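Local coordinates for dual specificity protein phosphatase 18 (Homo sapiens, PDB 2ESB), which removes phosphate from phosphorylated MAP-kinase peptides in vitro, preferring phosphotyrosine and doubly phosphorylated forms over phosphothreonine, at residues V49-V54 with L101-A106; S43-M48 with Q97-L102; I86-H91 with L119-A124; V71-N76 with S145-Q150. One frame throughout, in Å; residues are numbered along the deposited sequence.

Interaction 1 of 4, residues V49-V54 with L101-A106; sequences VINVSV and LLHCAA
Strands 49-51 and 101-103 run parallel, their axes 4.8 Å apart and 14° from alignment, with V49 beside L101, I50 beside L102 and N51 beside H103. Three nearly straight bonds form the ladder: I50 N gives to L101 O (2.8 Å), H103 N to I50 O (3.0 Å) and V52 N to H103 O (2.7 Å), each donor arriving close to the C=O axis. Beyond H103 the chain enters the phosphate-binding loop (P-loop) of the protein tyrosine phosphatases, sequence HCAAGVSR, in which C104 is the predicted phosphocysteine nucleophile; CB of C104 rests on V52 O at 3.3 Å. On one face of the sheet H103 takes the crowded first torsion (chi1 80°), which stands its ring over N51, with N51 CA above one face and V49 CG1 in plane at the edge, 3.6 Å from H103 CD2. The ring's rotation is fixed by H103 ND1, which donates almost in the ring plane to C104 O (3.0 Å), while NE2 meets the amide of N58. N51 OD1 receives the hydroxyl of S53 on a lone pair, and its ND2 reaches V56 O and N58 OD1. On the other face, L102 CD2 lies against I50 CB and V52 CG2.

Interaction 2 of 4, residues S43-M48 with Q97-L102; sequences SNQITM and QGRTLL
R99 O is gripped by two consecutive amides, T47 N at 2.9 Å and M48 N at 3.1 Å, both in the carbonyl plane, the second by a more bent bond (142° at the hydrogen). T47 returns the bond: its OG1, held in the crowded position between backbone N and carbonyl carbon (chi1 58°), accepts R99 N at 3.0 Å and packs on the CA of G98, where a side chain would collide with it. Two residues beyond R99, L101 N donates almost straight to M48 O at 2.8 Å, and M48 pairs with T100 in parallel register, their side chains lying side by side. Beside these backbone bonds, R99 stretches out from CG to NE along the turn at N44 and Q45; its CB lies 3.4 Å from Q45 O, and Q45 OE1 sits above one face of the guanidinium, offset to its rim, without a hydrogen bond to NH2. The guanidinium's NH1 is instead held by the hydroxyl of Y28. I46 CG2 meets L101 CB at 3.8 Å. Both chains are delivered here by Schellman motifs, with Q45 and Q97 as the positive-phi C-prime residues closing helices 38-43 and 83-95. The contact thus lies where two helix ends turn into neighbouring parallel strands: V93 of helix 83-95 packs against T47, M48 and T100, while Y28 of strand 27-30 packs on N44, I46 and L101.

Interaction 3 of 4, residues I86-H91 with L119-A124; sequences IADHIH and LMKYHA
A87 brings its methyl toward helix 110-122, where CB lies 4.0 Å from Y122 CE1 and close to the CD of K121, so the tyrosine ring settles near the helix backbone. D88 OD1 accepts two donors: the hydroxyl of Y122 at 2.5 Å, arriving from above the carboxylate plane, and K121 NZ at 2.9 Å, on the syn lone pair. The carboxylate stands nearly upright to the tyrosine ring (85°), with OD1 in the plane of its edge. K121 reaches this point fully extended, and its ammonium also forms a salt bridge with D84, one turn earlier on helix 83-95; two carboxylates around one ammonium probably keep K121 charged, and it in turn offsets their mutual repulsion. H91, with CG anti to the backbone N (chi1 178°), lays its imidazole over Y122 in an offset stack, centroids 4.2 Å apart and planes only 11° from parallel. The H91 CB sits over the centre of the phenol in a CH-pi contact, and the two rings come closest at H91 CG and Y122 CE2, 3.3 Å. This is surface helix-helix packing in the alpha/beta phosphatase fold, joining helix 83-95 to the C-terminal end of helix 110-122.

Interaction 4 of 4, residues V71-N76 with S145-Q150; sequences VADSPN and SGFWEQ
No direct hydrogen bond joins the two segments, although the CA atoms of P75 and G146 come within 3.7 Å of each other. G146, near the start of helix 145-159, lets the proline lie directly on the helix backbone: P75 CB touches G146 CA at 3.7 Å, and P75 O lies so near that CA that a CB would strike it. A water substitutes for a direct link, donating to P75 O and accepting from Q150 NE2 at 3.0 Å; the extended Q150 also reaches S77 O through NE2 and the amide of C80 through OE1. F147, with CG anti to its carbonyl carbon (chi1 -68°), directs its ring into the curve of the loop, where three oxygens gather about its far end: A72 O near the ring plane at CZ, and S74 O (3.4 Å from CE2) and D73 OD1 (3.4 Å from CE1) both displaced to the same side of that plane. The loop keeps its curve through an inverse gamma turn centred on D73 and an ST turn in which S74 OG accepts N76 N. D73 OD1 is also held by the hydroxyl of S109 and the amide of N144. At their nearest atoms the D73 side chain is about 7 Å from that of C104 and about 3 Å from a bound buffer molecule, a position consistent with that of the general-acid aspartate in related phosphatases. The two neutral donors on OD1, with the C-H rim of F147 beside it, probably orient the carboxylate and would tend to favour its charged form.

Overall arrangement
From the N terminus, segment 43-48 leaves helix 38-43 and leads straight into 49-54; the chain then passes through 71-76 and helix 83-95 before returning as strand 100-103. Interactions 1 and 2 close this excursion on successive parts of that strand, sharing L101 and L102. Interaction 3 crosses both, and its I86 and I90 pack against I50 of interaction 1. Interaction 4 closes the widest loop, with interaction 3 nested inside it, and crosses interactions 1 and 2; V71 touches V52 and V54. Together they tie neighbouring parallel strands of the mixed sheet to each other (1, 2), helix 83-95 to helix 110-122 (3), and the loop after strand 65-68 to helix 145-159 (4).

Interaction 1 of 4, residues V49-V54 with L101-A106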
loop_
_atom_site.group_PDB
_atom_site.type_symbol
_atom_site.label_atom_id
_atom_site.label_comp_id
_atom_site.label_asym_id
_atom_site.label_seq_id
_atom_site.Cartn_x
_atom_site.Cartn_y
_atom_site.Cartn_z
ATOM N N VAL A 49 11.105 -3.386 -5.324
ATOM C CA VAL A 49 9.754 -3.678 -5.787
ATOM C C VAL A 49 9.102 -4.673 -4.831
ATOM O O VAL A 49 9.615 -5.776 -4.611
ATOM C CB VAL A 49 9.756 -4.282 -7.212
ATOM C CG1 VAL A 49 8.340 -4.705 -7.594
ATOM C CG2 VAL A 49 10.287 -3.249 -8.225
ATOM N N ILE A 50 7.977 -4.273 -4.251
ATOM C CA ILE A 50 7.249 -5.125 -3.321
ATOM C C ILE A 50 5.916 -5.505 -3.957
ATOM O O ILE A 50 5.021 -4.679 -4.105
ATOM C CB ILE A 50 6.992 -4.412 -1.980
ATOM C CG1 ILE A 50 8.327 -3.976 -1.359
ATOM C CG2 ILE A 50 6.269 -5.363 -1.036
ATOM C CD1 ILE A 50 8.210 -3.315 0.029
ATOM N N ASN A 51 5.814 -6.769 -4.339
ATOM C CA ASN A 51 4.647 -7.323 -5.003
ATOM C C ASN A 51 3.699 -7.867 -3.945
ATOM O O ASN A 51 3.948 -8.910 -3.339
ATOM C CB ASN A 51 5.140 -8.414 -5.974
ATOM C CG ASN A 51 4.019 -9.162 -6.682
ATOM O OD1 ASN A 51 2.842 -9.060 -6.338
ATOM N ND2 ASN A 51 4.402 -9.953 -7.672
ATOM N N VAL A 52 2.606 -7.144 -3.716
ATOM C CA VAL A 52 1.634 -7.557 -2.721
ATOM C C VAL A 52 0.513 -8.364 -3.380
ATOM O O VAL A 52 -0.619 -7.903 -3.508
ATOM C CB VAL A 52 1.037 -6.325 -1.980
ATOM C CG1 VAL A 52 0.362 -6.774 -0.701
ATOM C CG2 VAL A 52 2.137 -5.314 -1.668
ATOM N N SER A 53 0.839 -9.571 -3.816
ATOM C CA SER A 53 -0.159 -10.428 -4.459
ATOM C C SER A 53 0.328 -11.864 -4.486
ATOM O O SER A 53 1.516 -12.139 -4.338
ATOM C CB SER A 53 -0.390 -10.003 -5.906
ATOM O OG SER A 53 0.643 -10.540 -6.722
ATOM N N VAL A 54 -0.605 -12.776 -4.703
ATOM C CA VAL A 54 -0.273 -14.177 -4.799
ATOM C C VAL A 54 -0.041 -14.492 -6.269
ATOM O O VAL A 54 0.875 -15.227 -6.627
ATOM C CB VAL A 54 -1.454 -15.063 -4.324
ATOM C CG1 VAL A 54 -1.121 -16.529 -4.520
ATOM C CG2 VAL A 54 -1.754 -14.788 -2.864
ATOM N N LEU A 101 8.628 0.637 -4.895
ATOM C CA LEU A 101 7.375 0.548 -5.630
ATOM C C LEU A 101 6.575 -0.570 -4.980
ATOM O O LEU A 101 7.033 -1.724 -4.901
ATOM C CB LEU A 101 7.563 0.185 -7.119
ATOM C CG LEU A 101 6.259 -0.229 -7.842
ATOM C CD1 LEU A 101 5.276 0.961 -7.924
ATOM C CD2 LEU A 101 6.571 -0.739 -9.252
ATOM N N LEU A 102 5.402 -0.219 -4.476
ATOM C CA LEU A 102 4.487 -1.194 -3.908
ATOM C C LEU A 102 3.479 -1.418 -5.028
ATOM O O LEU A 102 2.952 -0.447 -5.551
ATOM C CB LEU A 102 3.710 -0.608 -2.728
ATOM C CG LEU A 102 4.232 -0.720 -1.307
ATOM C CD1 LEU A 102 3.328 0.112 -0.389
ATOM C CD2 LEU A 102 4.253 -2.201 -0.892
ATOM N N HIS A 103 3.204 -2.668 -5.395
ATOM C CA HIS A 103 2.199 -2.935 -6.421
ATOM C C HIS A 103 1.462 -4.236 -6.126
ATOM O O HIS A 103 1.910 -5.067 -5.336
ATOM C CB HIS A 103 2.833 -3.028 -7.816
ATOM C CG HIS A 103 3.479 -4.351 -8.108
ATOM N ND1 HIS A 103 2.785 -5.418 -8.641
ATOM C CD2 HIS A 103 4.760 -4.773 -7.959
ATOM C CE1 HIS A 103 3.611 -6.435 -8.814
ATOM N NE2 HIS A 103 4.815 -6.071 -8.410
ATOM N N CYS A 104 0.302 -4.387 -6.742
ATOM C CA CYS A 104 -0.465 -5.612 -6.615
ATOM C C CYS A 104 -0.960 -5.852 -8.044
ATOM O O CYS A 104 -0.208 -5.588 -8.994
ATOM C CB CYS A 104 -1.592 -5.469 -5.570
ATOM S SG CYS A 104 -2.647 -4.000 -5.659
ATOM N N ALA A 105 -2.172 -6.353 -8.240
ATOM C CA ALA A 105 -2.619 -6.573 -9.613
ATOM C C ALA A 105 -3.128 -5.275 -10.233
ATOM O O ALA A 105 -2.715 -4.898 -11.332
ATOM C CB ALA A 105 -3.708 -7.660 -9.662
ATOM N N ALA A 106 -4.005 -4.572 -9.523
ATOM C CA ALA A 106 -4.562 -3.322 -10.046
ATOM C C ALA A 106 -4.065 -2.065 -9.336
ATOM O O ALA A 106 -4.361 -0.962 -9.771
ATOM C CB ALA A 106 -6.088 -3.372 -9.965
#

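Interaction 2 of 4, residues S43-M48 with Q97-L102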
loop_
_atom_site.group_PDB
_atom_site.type_symbol
_atom_site.label_atom_id
_atom_site.label_comp_id
_atom_site.label_asym_id
_atom_site.label_seq_id
_atom_site.Cartn_x
_atom_site.Cartn_y
_atom_site.Cartn_z
ATOM N N SER A 43 13.469 5.036 -14.894
ATOM C CA SER A 43 13.243 6.474 -14.991
ATOM C C SER A 43 12.751 7.085 -13.672
ATOM O O SER A 43 12.964 8.265 -13.412
ATOM C CB SER A 43 12.245 6.781 -16.108
ATOM O OG SER A 43 10.924 6.515 -15.682
ATOM N N ASN A 44 12.077 6.290 -12.848
ATOM C CA ASN A 44 11.606 6.777 -11.561
ATOM C C ASN A 44 12.575 6.328 -10.475
ATOM O O ASN A 44 12.288 6.431 -9.282
ATOM C CB ASN A 44 10.200 6.250 -11.277
ATOM C CG ASN A 44 9.145 6.951 -12.103
ATOM O OD1 ASN A 44 8.690 8.031 -11.750
ATOM N ND2 ASN A 44 8.769 6.347 -13.223
ATOM N N GLN A 45 13.720 5.809 -10.903
ATOM C CA GLN A 45 14.751 5.361 -9.979
ATOM C C GLN A 45 14.273 4.373 -8.914
ATOM O O GLN A 45 14.658 4.474 -7.749
ATOM C CB GLN A 45 15.395 6.576 -9.306
ATOM C CG GLN A 45 16.245 7.410 -10.251
ATOM C CD GLN A 45 16.797 8.655 -9.585
ATOM O OE1 GLN A 45 16.128 9.688 -9.510
ATOM N NE2 GLN A 45 18.014 8.558 -9.080
ATOM N N ILE A 46 13.442 3.414 -9.312
ATOM C CA ILE A 46 12.961 2.407 -8.367
ATOM C C ILE A 46 14.070 1.380 -8.078
ATOM O O ILE A 46 14.660 0.820 -9.005
ATOM C CB ILE A 46 11.737 1.648 -8.923
ATOM C CG1 ILE A 46 10.619 2.628 -9.300
ATOM C CG2 ILE A 46 11.236 0.658 -7.880
ATOM C CD1 ILE A 46 10.174 3.531 -8.163
ATOM N N THR A 47 14.334 1.112 -6.803
ATOM C CA THR A 47 15.380 0.152 -6.428
ATOM C C THR A 47 14.837 -1.052 -5.688
ATOM O O THR A 47 15.534 -2.061 -5.526
ATOM C CB THR A 47 16.456 0.800 -5.525
ATOM O OG1 THR A 47 15.843 1.333 -4.346
ATOM C CG2 THR A 47 17.175 1.910 -6.261
ATOM N N MET A 48 13.589 -0.937 -5.243
ATOM C CA MET A 48 12.921 -1.997 -4.503
ATOM C C MET A 48 11.485 -2.156 -5.001
ATOM O O MET A 48 10.744 -1.178 -5.094
ATOM C CB MET A 48 12.888 -1.654 -3.006
ATOM C CG MET A 48 12.260 -2.745 -2.131
ATOM S SD MET A 48 13.344 -4.188 -1.976
ATOM C CE MET A 48 12.152 -5.520 -1.953
ATOM N N GLN A 97 18.763 5.691 0.626
ATOM C CA GLN A 97 18.660 6.486 -0.596
ATOM C C GLN A 97 18.073 5.747 -1.792
ATOM O O GLN A 97 18.394 6.060 -2.942
ATOM C CB GLN A 97 20.039 7.039 -0.992
ATOM C CG GLN A 97 20.707 7.876 0.084
ATOM C CD GLN A 97 19.853 9.049 0.510
ATOM O OE1 GLN A 97 19.487 9.898 -0.307
ATOM N NE2 GLN A 97 19.525 9.103 1.797
ATOM N N GLY A 98 17.219 4.766 -1.533
ATOM C CA GLY A 98 16.603 4.040 -2.624
ATOM C C GLY A 98 15.151 4.461 -2.692
ATOM O O GLY A 98 14.737 5.351 -1.951
ATOM N N ARG A 99 14.385 3.831 -3.578
ATOM C CA ARG A 99 12.964 4.136 -3.730
ATOM C C ARG A 99 12.195 2.826 -3.888
ATOM O O ARG A 99 12.646 1.899 -4.562
ATOM C CB ARG A 99 12.725 5.031 -4.947
ATOM C CG ARG A 99 13.415 6.377 -4.849
ATOM C CD ARG A 99 12.970 7.315 -5.962
ATOM N NE ARG A 99 13.851 8.480 -6.025
ATOM C CZ ARG A 99 13.624 9.563 -6.757
ATOM N NH1 ARG A 99 12.529 9.647 -7.499
ATOM N NH2 ARG A 99 14.502 10.562 -6.753
ATOM N N THR A 100 11.019 2.771 -3.282
ATOM C CA THR A 100 10.215 1.564 -3.318
ATOM C C THR A 100 8.926 1.682 -4.118
ATOM O O THR A 100 8.227 2.694 -4.039
ATOM C CB THR A 100 9.832 1.146 -1.874
ATOM O OG1 THR A 100 11.022 0.983 -1.086
ATOM C CG2 THR A 100 9.045 -0.151 -1.871
ATOM N N LEU A 101 8.628 0.637 -4.895
ATOM C CA LEU A 101 7.375 0.548 -5.630
ATOM C C LEU A 101 6.575 -0.570 -4.980
ATOM O O LEU A 101 7.033 -1.724 -4.901
ATOM C CB LEU A 101 7.563 0.185 -7.119
ATOM C CG LEU A 101 6.259 -0.229 -7.842
ATOM C CD1 LEU A 101 5.276 0.961 -7.924
ATOM C CD2 LEU A 101 6.571 -0.739 -9.252
ATOM N N LEU A 102 5.402 -0.219 -4.476
ATOM C CA LEU A 102 4.487 -1.194 -3.908
ATOM C C LEU A 102 3.479 -1.418 -5.028
ATOM O O LEU A 102 2.952 -0.447 -5.551
ATOM C CB LEU A 102 3.710 -0.608 -2.728
ATOM C CG LEU A 102 4.232 -0.720 -1.307
ATOM C CD1 LEU A 102 3.328 0.112 -0.389
ATOM C CD2 LEU A 102 4.253 -2.201 -0.892
HETATM O O HOH W 1 16.870 5.446 -6.025
#

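Interaction 3 of 4, residues I86-H91 with L119-A124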
loop_
_atom_site.group_PDB
_atom_site.type_symbol
_atom_site.label_atom_id
_atom_site.label_comp_id
_atom_site.label_asym_id
_atom_site.label_seq_id
_atom_site.Cartn_x
_atom_site.Cartn_y
_atom_site.Cartn_z
ATOM N N ILE A 86 6.680 -4.572 6.555
ATOM C CA ILE A 86 6.828 -3.914 5.267
ATOM C C ILE A 86 7.035 -2.406 5.438
ATOM O O ILE A 86 7.787 -1.797 4.680
ATOM C CB ILE A 86 5.622 -4.170 4.353
ATOM C CG1 ILE A 86 5.574 -5.654 3.975
ATOM C CG2 ILE A 86 5.731 -3.300 3.098
ATOM C CD1 ILE A 86 6.796 -6.142 3.219
ATOM N N ALA A 87 6.373 -1.800 6.427
ATOM C CA ALA A 87 6.555 -0.365 6.675
ATOM C C ALA A 87 8.032 -0.092 7.005
ATOM O O ALA A 87 8.643 0.865 6.506
ATOM C CB ALA A 87 5.674 0.090 7.837
ATOM N N ASP A 88 8.609 -0.936 7.850
ATOM C CA ASP A 88 10.013 -0.764 8.223
ATOM C C ASP A 88 10.924 -0.989 7.007
ATOM O O ASP A 88 11.973 -0.352 6.874
ATOM C CB ASP A 88 10.395 -1.740 9.336
ATOM C CG ASP A 88 9.624 -1.495 10.632
ATOM O OD1 ASP A 88 9.060 -0.398 10.829
ATOM O OD2 ASP A 88 9.596 -2.414 11.470
ATOM N N HIS A 89 10.511 -1.881 6.112
ATOM C CA HIS A 89 11.306 -2.173 4.920
ATOM C C HIS A 89 11.324 -0.933 4.021
ATOM O O HIS A 89 12.369 -0.526 3.534
ATOM C CB HIS A 89 10.704 -3.373 4.175
ATOM C CG HIS A 89 11.602 -3.968 3.129
ATOM N ND1 HIS A 89 12.082 -3.254 2.052
ATOM C CD2 HIS A 89 12.047 -5.238 2.963
ATOM C CE1 HIS A 89 12.775 -4.059 1.262
ATOM N NE2 HIS A 89 12.767 -5.268 1.793
ATOM N N ILE A 90 10.161 -0.331 3.807
ATOM C CA ILE A 90 10.074 0.869 2.975
ATOM C C ILE A 90 10.963 1.964 3.563
ATOM O O ILE A 90 11.696 2.645 2.849
ATOM C CB ILE A 90 8.611 1.357 2.894
ATOM C CG1 ILE A 90 7.771 0.298 2.167
ATOM C CG2 ILE A 90 8.535 2.701 2.176
ATOM C CD1 ILE A 90 6.271 0.514 2.307
ATOM N N HIS A 91 10.893 2.122 4.875
ATOM C CA HIS A 91 11.698 3.120 5.563
ATOM C C HIS A 91 13.195 2.854 5.390
ATOM O O HIS A 91 13.961 3.778 5.119
ATOM C CB HIS A 91 11.350 3.136 7.051
ATOM C CG HIS A 91 12.164 4.110 7.843
ATOM N ND1 HIS A 91 12.098 5.473 7.639
ATOM C CD2 HIS A 91 13.089 3.917 8.811
ATOM C CE1 HIS A 91 12.953 6.077 8.446
ATOM N NE2 HIS A 91 13.566 5.156 9.166
ATOM N N LEU A 119 2.326 5.057 5.860
ATOM C CA LEU A 119 2.156 6.489 6.109
ATOM C C LEU A 119 1.817 6.783 7.567
ATOM O O LEU A 119 2.320 7.750 8.141
ATOM C CB LEU A 119 1.072 7.076 5.202
ATOM C CG LEU A 119 1.426 7.159 3.715
ATOM C CD1 LEU A 119 0.230 7.653 2.910
ATOM C CD2 LEU A 119 2.612 8.101 3.534
ATOM N N MET A 120 0.975 5.954 8.177
ATOM C CA MET A 120 0.630 6.179 9.577
ATOM C C MET A 120 1.844 5.988 10.472
ATOM O O MET A 120 2.088 6.776 11.391
ATOM C CB MET A 120 -0.472 5.219 10.047
ATOM C CG MET A 120 -1.843 5.467 9.436
ATOM S SD MET A 120 -3.139 4.557 10.332
ATOM C CE MET A 120 -2.755 2.859 9.824
ATOM N N LYS A 121 2.612 4.940 10.208
ATOM C CA LYS A 121 3.764 4.662 11.044
ATOM C C LYS A 121 4.937 5.604 10.859
ATOM O O LYS A 121 5.550 6.019 11.838
ATOM C CB LYS A 121 4.242 3.220 10.849
ATOM C CG LYS A 121 5.352 2.838 11.820
ATOM C CD LYS A 121 5.792 1.384 11.717
ATOM C CE LYS A 121 6.835 1.061 12.820
ATOM N NZ LYS A 121 7.131 -0.415 12.941
ATOM N N TYR A 122 5.245 5.969 9.620
ATOM C CA TYR A 122 6.407 6.822 9.392
ATOM C C TYR A 122 6.205 8.284 9.022
ATOM O O TYR A 122 7.173 9.044 8.971
ATOM C CB TYR A 122 7.323 6.160 8.357
ATOM C CG TYR A 122 8.108 5.022 8.947
ATOM C CD1 TYR A 122 7.677 3.709 8.807
ATOM C CD2 TYR A 122 9.254 5.268 9.709
ATOM C CE1 TYR A 122 8.361 2.663 9.413
ATOM C CE2 TYR A 122 9.943 4.227 10.322
ATOM C CZ TYR A 122 9.487 2.927 10.169
ATOM O OH TYR A 122 10.135 1.886 10.783
ATOM N N HIS A 123 4.970 8.686 8.741
ATOM C CA HIS A 123 4.710 10.086 8.403
ATOM C C HIS A 123 3.739 10.719 9.407
ATOM O O HIS A 123 3.140 11.766 9.150
ATOM C CB HIS A 123 4.175 10.185 6.972
ATOM C CG HIS A 123 5.240 10.011 5.932
ATOM N ND1 HIS A 123 5.956 11.068 5.413
ATOM C CD2 HIS A 123 5.763 8.895 5.374
ATOM C CE1 HIS A 123 6.873 10.610 4.579
ATOM N NE2 HIS A 123 6.777 9.294 4.537
ATOM N N ALA A 124 3.591 10.052 10.547
ATOM C CA ALA A 124 2.723 10.511 11.628
ATOM C C ALA A 124 1.371 11.016 11.122
ATOM O O ALA A 124 0.931 12.115 11.474
ATOM C CB ALA A 124 3.436 11.606 12.418
#

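Interaction 4 of 4, residues V71-N76 with S145-Q150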
loop_
_atom_site.group_PDB
_atom_site.type_symbol
_atom_site.label_atom_id
_atom_site.label_comp_id
_atom_site.label_asym_id
_atom_site.label_seq_id
_atom_site.Cartn_x
_atom_site.Cartn_y
_atom_site.Cartn_z
ATOM N N VAL A 71 -0.670 -12.422 -0.734
ATOM C CA VAL A 71 -2.022 -12.330 -0.193
ATOM C C VAL A 71 -3.008 -12.109 -1.321
ATOM O O VAL A 71 -2.695 -11.459 -2.319
ATOM C CB VAL A 71 -2.181 -11.180 0.822
ATOM C CG1 VAL A 71 -1.269 -11.417 2.030
ATOM C CG2 VAL A 71 -1.862 -9.863 0.162
ATOM N N ALA A 72 -4.189 -12.695 -1.174
ATOM C CA ALA A 72 -5.245 -12.539 -2.150
ATOM C C ALA A 72 -5.985 -11.282 -1.716
ATOM O O ALA A 72 -5.872 -10.860 -0.561
ATOM C CB ALA A 72 -6.184 -13.749 -2.105
ATOM N N ASP A 73 -6.725 -10.663 -2.628
ATOM C CA ASP A 73 -7.475 -9.478 -2.244
ATOM C C ASP A 73 -8.811 -9.931 -1.662
ATOM O O ASP A 73 -9.854 -9.840 -2.306
ATOM C CB ASP A 73 -7.711 -8.547 -3.430
ATOM C CG ASP A 73 -8.541 -7.330 -3.041
ATOM O OD1 ASP A 73 -8.365 -6.831 -1.904
ATOM O OD2 ASP A 73 -9.357 -6.870 -3.864
ATOM N N SER A 74 -8.748 -10.434 -0.437
ATOM C CA SER A 74 -9.913 -10.928 0.271
ATOM C C SER A 74 -9.973 -10.306 1.650
ATOM O O SER A 74 -8.946 -10.090 2.287
ATOM C CB SER A 74 -9.834 -12.453 0.407
ATOM O OG SER A 74 -10.653 -12.910 1.466
ATOM N N PRO A 75 -11.188 -10.015 2.136
ATOM C CA PRO A 75 -11.321 -9.417 3.465
ATOM C C PRO A 75 -10.755 -10.322 4.562
ATOM O O PRO A 75 -10.451 -9.865 5.664
ATOM C CB PRO A 75 -12.829 -9.193 3.594
ATOM C CG PRO A 75 -13.414 -10.277 2.726
ATOM C CD PRO A 75 -12.507 -10.239 1.518
ATOM N N ASN A 76 -10.584 -11.601 4.243
ATOM C CA ASN A 76 -10.057 -12.565 5.204
ATOM C C ASN A 76 -8.532 -12.642 5.223
ATOM O O ASN A 76 -7.944 -13.121 6.190
ATOM C CB ASN A 76 -10.629 -13.956 4.912
ATOM C CG ASN A 76 -12.142 -13.966 4.893
ATOM O OD1 ASN A 76 -12.793 -13.572 5.868
ATOM N ND2 ASN A 76 -12.714 -14.415 3.782
ATOM N N SER A 145 -13.080 -3.979 2.446
ATOM C CA SER A 145 -13.511 -3.751 3.822
ATOM C C SER A 145 -12.733 -4.477 4.917
ATOM O O SER A 145 -12.598 -3.963 6.034
ATOM C CB SER A 145 -15.016 -4.046 3.957
ATOM O OG SER A 145 -15.765 -3.036 3.294
ATOM N N GLY A 146 -12.235 -5.669 4.625
ATOM C CA GLY A 146 -11.467 -6.387 5.631
ATOM C C GLY A 146 -10.151 -5.663 5.907
ATOM O O GLY A 146 -9.682 -5.596 7.045
ATOM N N PHE A 147 -9.539 -5.121 4.861
ATOM C CA PHE A 147 -8.287 -4.395 5.037
ATOM C C PHE A 147 -8.561 -3.116 5.841
ATOM O O PHE A 147 -7.729 -2.680 6.630
ATOM C CB PHE A 147 -7.667 -4.062 3.670
ATOM C CG PHE A 147 -7.177 -5.276 2.902
ATOM C CD1 PHE A 147 -6.824 -5.169 1.557
ATOM C CD2 PHE A 147 -7.055 -6.516 3.530
ATOM C CE1 PHE A 147 -6.355 -6.281 0.842
ATOM C CE2 PHE A 147 -6.589 -7.636 2.832
ATOM C CZ PHE A 147 -6.238 -7.520 1.485
ATOM N N TRP A 148 -9.730 -2.516 5.648
ATOM C CA TRP A 148 -10.069 -1.320 6.405
ATOM C C TRP A 148 -10.144 -1.653 7.897
ATOM O O TRP A 148 -9.608 -0.924 8.732
ATOM C CB TRP A 148 -11.389 -0.715 5.918
ATOM C CG TRP A 148 -11.192 0.205 4.753
ATOM C CD1 TRP A 148 -11.550 -0.015 3.457
ATOM C CD2 TRP A 148 -10.549 1.486 4.781
ATOM N NE1 TRP A 148 -11.166 1.048 2.670
ATOM C CE2 TRP A 148 -10.549 1.983 3.461
ATOM C CE3 TRP A 148 -9.970 2.262 5.801
ATOM C CZ2 TRP A 148 -9.989 3.227 3.126
ATOM C CZ3 TRP A 148 -9.411 3.498 5.468
ATOM C CH2 TRP A 148 -9.425 3.967 4.142
ATOM N N GLU A 149 -10.794 -2.762 8.238
ATOM C CA GLU A 149 -10.887 -3.168 9.642
ATOM C C GLU A 149 -9.475 -3.378 10.201
ATOM O O GLU A 149 -9.178 -3.026 11.348
ATOM C CB GLU A 149 -11.673 -4.478 9.774
ATOM C CG GLU A 149 -13.169 -4.368 9.533
ATOM C CD GLU A 149 -13.813 -5.725 9.265
ATOM O OE1 GLU A 149 -13.419 -6.711 9.926
ATOM O OE2 GLU A 149 -14.713 -5.803 8.402
ATOM N N GLN A 150 -8.607 -3.980 9.392
ATOM C CA GLN A 150 -7.231 -4.217 9.813
ATOM C C GLN A 150 -6.479 -2.903 10.006
ATOM O O GLN A 150 -5.706 -2.752 10.963
ATOM C CB GLN A 150 -6.513 -5.102 8.794
ATOM C CG GLN A 150 -6.942 -6.568 8.880
ATOM C CD GLN A 150 -6.472 -7.383 7.692
ATOM O OE1 GLN A 150 -5.320 -7.287 7.289
ATOM N NE2 GLN A 150 -7.363 -8.197 7.131
HETATM O O HOH W 2 -9.972 -8.842 8.377
#